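Local coordinates for protein endonuclease IV (Thermus thermophilus, PDB 3AAM) that cleaves the phosphodiester backbone of DNA at apurinic or apyrimidinic sites during base excision repair, as a metal-dependent TIM-barrel endonuclease, at residues F54-R58 / A98-V102; L73-G77 / V107-S111; L205-G210 / G225-L231. All coordinates share one frame; numbering follows the deposited sequence.

Contact 1 (F54-R58 / A98-V102); sequences FRALR and ALLGV
A Schellman motif ends helix 82-100, and the outer helix 48-60 of the TIM barrel lays two arginines and a phenylalanine against it. G101, with positive phi, is the C' residue, and the last turn leaves its carbonyls pointing at the neighbouring helix. R55 runs out extended from CG to NE and meets them side-on: NE bonds to L99 O at 3.0 Å, and NH1 reaches the same oxygen, which lies in the guanidinium plane. Both nitrogens come from one face of the L99 carbonyl plane, NE tilted modestly from it and NH1 well above it. A weak bond of 3.3 Å adds A98 O to NH1. One guanidinium face looks onto L100 O and G101 CA; a beta carbon at G101 would sit tight against R55 CZ, a second reason for glycine beside its backbone angles.

R58 bends at chi2 and chi3 to bring NH1 to G101 O (2.8 Å, weak by its angle of 117°), while its NH2 bonds to L64 O. Water 1, in the R58 guanidinium plane, accepts from NH1 and donates to L100 O at 2.7 Å. Beneath this polar layer, F54 has CG anti to its backbone N (chi1 -178°), which sends the ring under the helix end: L100 CD2 packs 3.7 Å from F54 CG, L100 O lies at the ring edge, and V102 CG2 touches CE2 and CZ. Two positive side chains thus meet the carbonyls at a helix C terminus, where the helix dipole would probably favour them.

Contact 2 (L73-G77 / V107-S111); sequences LVNLG and VHPGS
The imidazole of H108 meets V74 O at its edge, with NE2 donating to that oxygen at 2.6 Å. The donor lies in the plane of the V74 carbonyl, nearly in line with the C=O bond (159°), although the oxygen is tilted from the ring plane by 20°. With chi1 at 58°, H108 CG sits between the backbone N and the carbonyl carbon, and from there the ring reaches across to the other loop. The second flat group, the amide of N75, takes a donor on each face: G77 N and S111 N approach OD1 from opposite sides, each well out of the amide plane. The first closes an Asx turn; the second, at 2.9 Å and nearly straight, crosses between the segments. At the far end of the amide, ND2 makes a weak bond to S111 OG.

These are loops of the TIM barrel, following strands 66-69 and 104-107 on the catalytic side, and the H108 side chain is about 7 Å from the bound manganese and about 4 Å from a phosphate ion. V74 O also accepts from water 2, which in turn accepts from L76 N and donates to H108 O at 2.7 Å. The loops come so close at G110 that a beta carbon there would clash with N75 OD1, and its backbone angles call for glycine in any case. L76 CB rests against a carbonyl oxygen, 3.6 Å from P109 O. Toward the barrel wall the contact turns apolar: the V74 and V107 side chains cross at about a right angle, with V74 CG1 and V107 CG2 4.0 Å apart.

Contact 3 (L205-G210 / G225-L231); sequences LNDSVG and GKIGEGL
D207, at the end of barrel strand 202-208, takes the backbone amides of G225, I227 and G228 on its carboxylate, in the loop that leads through a type II' turn (I227 to G230) into helix 230-235. This is the tight part of the contact. OD1 takes I227 N at 2.8 Å on its syn lone pair and S208 N on its anti side; OD2 takes G228 N at 3.1 Å and, weakly, G225 N. Water 3 donates to OD2 and to G228 O. D207 CG is anti to the backbone N (chi1 -161°), which swings the carboxylate across to the loop. An alanine here would leave the amides of I227 and G228 without their acceptor and is likely to let the turn shift. G225 packs so closely that a beta carbon would clash with D207 OD1 and S208 O.

Deeper in, contact is apolar: L231 CD1 lies 3.7 Å from D207 CA, and L205 and L231 slide past each other in opposite directions, with CD1 and CD2 respectively 3.9 Å apart. W266 of helix 253-267 also touches L231.

The outer side is looser. K226 and V209 are exposed; the K226 chain bends at chi2, rests CG 3.6 Å from V209 O, and carries its amine away from the strand. Its backbone is nonetheless held, since K226 N donates to S208 O at 2.8 Å, nearly straight at 163° and in the carbonyl plane.

In the fold
After strand 3-6, helix 15-26 and strand 31-34, the chain forms helix 48-60, strand 66-69, the loop with 73-77, helix 82-100, strand 104-107 and the loop with 107-111. Contact 1 closes the span from helix 48-60 to the end of helix 82-100; contact 2 opens inside that span and closes beyond it, so the two cross. Contact 1 joins neighbouring helices on the outside of the barrel, whereas contact 2 joins successive loops beside the metal site, their centres about 26 Å apart. Contact 3 follows in series, closing the short excursion between strand 202-208 and helix 230-235, which includes metal ligands D217 and H219. It lies across the chain's centre from contact 1.

Contact 1 (F54-R58 / A98-V102)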
loop_
_atom_site.group_PDB
_atom_site.type_symbol
_atom_site.label_atom_id
_atom_site.label_comp_id
_atom_site.label_asym_id
_atom_site.label_seq_id
_atom_site.Cartn_x
_atom_site.Cartn_y
_atom_site.Cartn_z
ATOM N N PHE A 54 7.067 18.143 -8.336
ATOM C CA PHE A 54 6.282 16.920 -8.196
ATOM C C PHE A 54 4.840 17.162 -8.636
ATOM O O PHE A 54 4.301 16.438 -9.473
ATOM C CB PHE A 54 6.300 16.458 -6.737
ATOM C CG PHE A 54 5.552 15.175 -6.495
ATOM C CD1 PHE A 54 6.179 13.947 -6.660
ATOM C CD2 PHE A 54 4.216 15.200 -6.119
ATOM C CE1 PHE A 54 5.483 12.758 -6.454
ATOM C CE2 PHE A 54 3.511 14.018 -5.911
ATOM C CZ PHE A 54 4.147 12.795 -6.078
ATOM N N ARG A 55 4.218 18.184 -8.062
ATOM C CA ARG A 55 2.841 18.516 -8.400
ATOM C C ARG A 55 2.668 18.888 -9.868
ATOM O O ARG A 55 1.744 18.418 -10.525
ATOM C CB ARG A 55 2.346 19.667 -7.517
ATOM C CG ARG A 55 2.085 19.282 -6.066
ATOM C CD ARG A 55 1.670 20.497 -5.245
ATOM N NE ARG A 55 1.247 20.134 -3.895
ATOM C CZ ARG A 55 -0.022 20.020 -3.512
ATOM N NH1 ARG A 55 -0.310 19.683 -2.263
ATOM N NH2 ARG A 55 -1.005 20.252 -4.372
ATOM N N ALA A 56 3.553 19.736 -10.382
ATOM C CA ALA A 56 3.465 20.166 -11.775
ATOM C C ALA A 56 3.631 18.996 -12.733
ATOM O O ALA A 56 2.889 18.869 -13.707
ATOM C CB ALA A 56 4.514 21.234 -12.060
ATOM N N LEU A 57 4.613 18.142 -12.460
ATOM C CA LEU A 57 4.854 16.985 -13.307
ATOM C C LEU A 57 3.672 16.024 -13.257
ATOM O O LEU A 57 3.238 15.508 -14.287
ATOM C CB LEU A 57 6.139 16.270 -12.876
ATOM C CG LEU A 57 7.449 16.981 -13.225
ATOM C CD1 LEU A 57 8.604 16.343 -12.462
ATOM C CD2 LEU A 57 7.686 16.901 -14.735
ATOM N N ARG A 58 3.138 15.792 -12.060
ATOM C CA ARG A 58 2.005 14.887 -11.911
ATOM C C ARG A 58 0.776 15.381 -12.662
ATOM O O ARG A 58 0.159 14.642 -13.426
ATOM C CB ARG A 58 1.643 14.709 -10.435
ATOM C CG ARG A 58 2.268 13.499 -9.776
ATOM C CD ARG A 58 1.222 12.710 -9.000
ATOM N NE ARG A 58 0.606 13.499 -7.937
ATOM C CZ ARG A 58 -0.410 13.084 -7.185
ATOM N NH1 ARG A 58 -0.901 13.870 -6.240
ATOM N NH2 ARG A 58 -0.946 11.887 -7.383
ATOM N N ALA A 98 0.870 15.269 2.451
ATOM C CA ALA A 98 0.019 16.452 2.357
ATOM C C ALA A 98 0.688 17.522 1.498
ATOM O O ALA A 98 0.046 18.143 0.652
ATOM C CB ALA A 98 -0.283 17.005 3.748
ATOM N N LEU A 99 1.980 17.733 1.716
ATOM C CA LEU A 99 2.719 18.726 0.947
ATOM C C LEU A 99 2.742 18.372 -0.534
ATOM O O LEU A 99 2.567 19.235 -1.396
ATOM C CB LEU A 99 4.155 18.838 1.463
ATOM C CG LEU A 99 4.371 19.569 2.788
ATOM C CD1 LEU A 99 5.812 19.399 3.239
ATOM C CD2 LEU A 99 4.036 21.044 2.612
ATOM N N LEU A 100 2.948 17.095 -0.827
ATOM C CA LEU A 100 3.013 16.638 -2.208
ATOM C C LEU A 100 1.661 16.489 -2.890
ATOM O O LEU A 100 1.593 16.381 -4.109
ATOM C CB LEU A 100 3.766 15.308 -2.276
ATOM C CG LEU A 100 5.257 15.393 -1.934
ATOM C CD1 LEU A 100 5.854 13.997 -1.848
ATOM C CD2 LEU A 100 5.968 16.222 -2.998
ATOM N N GLY A 101 0.586 16.484 -2.111
ATOM C CA GLY A 101 -0.732 16.319 -2.690
ATOM C C GLY A 101 -1.040 14.852 -2.939
ATOM O O GLY A 101 -1.917 14.519 -3.737
ATOM N N VAL A 102 -0.295 13.973 -2.272
ATOM C CA VAL A 102 -0.496 12.530 -2.392
ATOM C C VAL A 102 -1.705 12.186 -1.527
ATOM O O VAL A 102 -1.724 12.485 -0.336
ATOM C CB VAL A 102 0.747 11.757 -1.901
ATOM C CG1 VAL A 102 0.446 10.267 -1.836
ATOM C CG2 VAL A 102 1.923 12.013 -2.845
HETATM O O HOH W 1 0.707 16.160 -6.602
#

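Contact 2 (L73-G77 / V107-S111)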
loop_
_atom_site.group_PDB
_atom_site.type_symbol
_atom_site.label_atom_id
_atom_site.label_comp_id
_atom_site.label_asym_id
_atom_site.label_seq_id
_atom_site.Cartn_x
_atom_site.Cartn_y
_atom_site.Cartn_z
ATOM N N LEU A 73 9.971 -0.207 9.199
ATOM C CA LEU A 73 10.465 0.088 10.538
ATOM C C LEU A 73 9.340 0.485 11.477
ATOM O O LEU A 73 9.423 0.275 12.685
ATOM C CB LEU A 73 11.489 1.227 10.494
ATOM C CG LEU A 73 12.833 0.921 9.839
ATOM C CD1 LEU A 73 13.694 2.177 9.847
ATOM C CD2 LEU A 73 13.518 -0.217 10.585
ATOM N N VAL A 74 8.289 1.066 10.918
ATOM C CA VAL A 74 7.167 1.508 11.729
ATOM C C VAL A 74 6.416 0.350 12.372
ATOM O O VAL A 74 5.958 -0.564 11.688
ATOM C CB VAL A 74 6.177 2.343 10.887
ATOM C CG1 VAL A 74 4.998 2.775 11.744
ATOM C CG2 VAL A 74 6.886 3.558 10.318
ATOM N N ASN A 75 6.314 0.377 13.697
ATOM C CA ASN A 75 5.579 -0.651 14.424
ATOM C C ASN A 75 4.654 0.027 15.428
ATOM O O ASN A 75 5.040 0.311 16.563
ATOM C CB ASN A 75 6.523 -1.607 15.157
ATOM C CG ASN A 75 5.771 -2.713 15.881
ATOM O OD1 ASN A 75 4.543 -2.795 15.805
ATOM N ND2 ASN A 75 6.503 -3.569 16.584
ATOM N N LEU A 76 3.427 0.285 14.996
ATOM C CA LEU A 76 2.441 0.947 15.836
ATOM C C LEU A 76 1.960 0.086 17.000
ATOM O O LEU A 76 1.204 0.560 17.844
ATOM C CB LEU A 76 1.244 1.374 14.986
ATOM C CG LEU A 76 1.574 2.287 13.800
ATOM C CD1 LEU A 76 0.323 2.457 12.946
ATOM C CD2 LEU A 76 2.095 3.636 14.290
ATOM N N GLY A 77 2.409 -1.165 17.049
ATOM C CA GLY A 77 2.006 -2.044 18.135
ATOM C C GLY A 77 3.057 -2.167 19.225
ATOM O O GLY A 77 2.831 -2.818 20.245
ATOM N N VAL A 107 0.402 1.847 5.628
ATOM C CA VAL A 107 1.312 1.318 6.633
ATOM C C VAL A 107 0.865 -0.055 7.096
ATOM O O VAL A 107 -0.324 -0.360 7.071
ATOM C CB VAL A 107 1.346 2.262 7.865
ATOM C CG1 VAL A 107 -0.042 2.372 8.472
ATOM C CG2 VAL A 107 2.346 1.756 8.898
ATOM N N HIS A 108 1.812 -0.900 7.495
ATOM C CA HIS A 108 1.413 -2.198 8.012
ATOM C C HIS A 108 1.064 -1.931 9.482
ATOM O O HIS A 108 1.626 -1.031 10.104
ATOM C CB HIS A 108 2.524 -3.257 7.832
ATOM C CG HIS A 108 3.830 -2.926 8.487
ATOM N ND1 HIS A 108 4.929 -3.755 8.393
ATOM C CD2 HIS A 108 4.221 -1.871 9.241
ATOM C CE1 HIS A 108 5.939 -3.225 9.061
ATOM N NE2 HIS A 108 5.535 -2.082 9.586
ATOM N N PRO A 109 0.098 -2.675 10.039
ATOM C CA PRO A 109 -0.341 -2.511 11.430
ATOM C C PRO A 109 0.733 -2.626 12.500
ATOM O O PRO A 109 0.734 -1.863 13.469
ATOM C CB PRO A 109 -1.408 -3.593 11.585
ATOM C CG PRO A 109 -1.956 -3.726 10.218
ATOM C CD PRO A 109 -0.725 -3.686 9.353
ATOM N N GLY A 110 1.640 -3.580 12.325
ATOM C CA GLY A 110 2.684 -3.795 13.308
ATOM C C GLY A 110 2.358 -5.033 14.125
ATOM O O GLY A 110 1.513 -5.839 13.726
ATOM N N SER A 111 3.016 -5.187 15.268
ATOM C CA SER A 111 2.789 -6.344 16.124
ATOM C C SER A 111 2.555 -5.945 17.574
ATOM O O SER A 111 3.256 -5.087 18.113
ATOM C CB SER A 111 3.980 -7.302 16.036
ATOM O OG SER A 111 5.194 -6.642 16.346
HETATM O O HOH W 2 3.227 -0.531 12.239
#

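Contact 3 (L205-G210 / G225-L231)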
loop_
_atom_site.group_PDB
_atom_site.type_symbol
_atom_site.label_atom_id
_atom_site.label_comp_id
_atom_site.label_asym_id
_atom_site.label_seq_id
_atom_site.Cartn_x
_atom_site.Cartn_y
_atom_site.Cartn_z
ATOM N N LEU A 205 -1.456 -5.756 -5.005
ATOM C CA LEU A 205 -1.692 -6.986 -5.749
ATOM C C LEU A 205 -0.445 -7.847 -5.888
ATOM O O LEU A 205 0.017 -8.132 -6.992
ATOM C CB LEU A 205 -2.254 -6.639 -7.133
ATOM C CG LEU A 205 -3.007 -7.740 -7.884
ATOM C CD1 LEU A 205 -4.342 -8.022 -7.192
ATOM C CD2 LEU A 205 -3.244 -7.302 -9.318
ATOM N N ASN A 206 0.089 -8.256 -4.747
ATOM C CA ASN A 206 1.282 -9.088 -4.695
ATOM C C ASN A 206 0.962 -10.574 -4.800
ATOM O O ASN A 206 -0.005 -11.042 -4.200
ATOM C CB ASN A 206 2.010 -8.855 -3.367
ATOM C CG ASN A 206 2.525 -7.441 -3.226
ATOM O OD1 ASN A 206 2.335 -6.793 -2.193
ATOM N ND2 ASN A 206 3.187 -6.957 -4.259
ATOM N N ASP A 207 1.753 -11.318 -5.566
ATOM C CA ASP A 207 1.528 -12.751 -5.612
ATOM C C ASP A 207 2.325 -13.231 -4.400
ATOM O O ASP A 207 3.032 -12.440 -3.771
ATOM C CB ASP A 207 2.048 -13.393 -6.897
ATOM C CG ASP A 207 1.416 -14.757 -7.155
ATOM O OD1 ASP A 207 1.079 -15.454 -6.170
ATOM O OD2 ASP A 207 1.263 -15.143 -8.337
ATOM N N SER A 208 2.230 -14.512 -4.081
ATOM C CA SER A 208 2.889 -15.046 -2.896
ATOM C C SER A 208 3.795 -16.247 -3.119
ATOM O O SER A 208 3.449 -17.170 -3.851
ATOM C CB SER A 208 1.803 -15.411 -1.876
ATOM O OG SER A 208 2.313 -16.110 -0.755
ATOM N N VAL A 209 4.960 -16.224 -2.476
ATOM C CA VAL A 209 5.897 -17.336 -2.557
ATOM C C VAL A 209 5.397 -18.379 -1.561
ATOM O O VAL A 209 5.466 -19.583 -1.815
ATOM C CB VAL A 209 7.333 -16.901 -2.167
ATOM C CG1 VAL A 209 8.236 -18.126 -2.032
ATOM C CG2 VAL A 209 7.895 -15.959 -3.215
ATOM N N GLY A 210 4.880 -17.903 -0.432
ATOM C CA GLY A 210 4.365 -18.795 0.591
ATOM C C GLY A 210 3.010 -19.378 0.241
ATOM O O GLY A 210 2.259 -18.806 -0.550
ATOM N N GLY A 225 3.855 -16.583 -8.540
ATOM C CA GLY A 225 3.626 -17.078 -7.195
ATOM C C GLY A 225 2.580 -18.173 -7.120
ATOM O O GLY A 225 2.207 -18.761 -8.133
ATOM N N LYS A 226 2.091 -18.433 -5.911
ATOM C CA LYS A 226 1.100 -19.479 -5.689
ATOM C C LYS A 226 -0.341 -19.052 -5.942
ATOM O O LYS A 226 -1.236 -19.896 -5.997
ATOM C CB LYS A 226 1.228 -20.018 -4.260
ATOM C CG LYS A 226 2.627 -20.507 -3.909
ATOM C CD LYS A 226 3.105 -21.573 -4.878
ATOM C CE LYS A 226 4.531 -22.013 -4.562
ATOM N NZ LYS A 226 5.079 -22.913 -5.619
ATOM N N ILE A 227 -0.578 -17.754 -6.093
ATOM C CA ILE A 227 -1.932 -17.284 -6.347
ATOM C C ILE A 227 -2.212 -17.317 -7.845
ATOM O O ILE A 227 -3.318 -17.648 -8.272
ATOM C CB ILE A 227 -2.140 -15.858 -5.799
ATOM C CG1 ILE A 227 -1.817 -15.844 -4.302
ATOM C CG2 ILE A 227 -3.590 -15.420 -6.034
ATOM C CD1 ILE A 227 -1.835 -14.464 -3.664
ATOM N N GLY A 228 -1.200 -16.977 -8.638
ATOM C CA GLY A 228 -1.339 -17.004 -10.085
ATOM C C GLY A 228 -2.486 -16.194 -10.659
ATOM O O GLY A 228 -2.654 -15.018 -10.337
ATOM N N GLU A 229 -3.281 -16.827 -11.519
ATOM C CA GLU A 229 -4.402 -16.146 -12.150
ATOM C C GLU A 229 -5.467 -15.698 -11.160
ATOM O O GLU A 229 -6.399 -14.980 -11.526
ATOM C CB GLU A 229 -5.013 -17.035 -13.238
ATOM C CG GLU A 229 -4.063 -17.312 -14.398
ATOM C CD GLU A 229 -3.753 -16.077 -15.232
ATOM O OE1 GLU A 229 -4.068 -14.951 -14.795
ATOM O OE2 GLU A 229 -3.178 -16.233 -16.331
ATOM N N GLY A 230 -5.334 -16.117 -9.906
ATOM C CA GLY A 230 -6.290 -15.692 -8.902
ATOM C C GLY A 230 -6.243 -14.177 -8.797
ATOM O O GLY A 230 -7.256 -13.525 -8.539
ATOM N N LEU A 231 -5.056 -13.610 -9.002
ATOM C CA LEU A 231 -4.893 -12.161 -8.940
ATOM C C LEU A 231 -5.596 -11.476 -10.101
ATOM O O LEU A 231 -5.992 -10.315 -9.998
ATOM C CB LEU A 231 -3.410 -11.777 -8.935
ATOM C CG LEU A 231 -2.619 -12.193 -7.695
ATOM C CD1 LEU A 231 -1.219 -11.614 -7.782
ATOM C CD2 LEU A 231 -3.321 -11.694 -6.433
HETATM O O HOH W 3 -0.189 -13.817 -10.148
#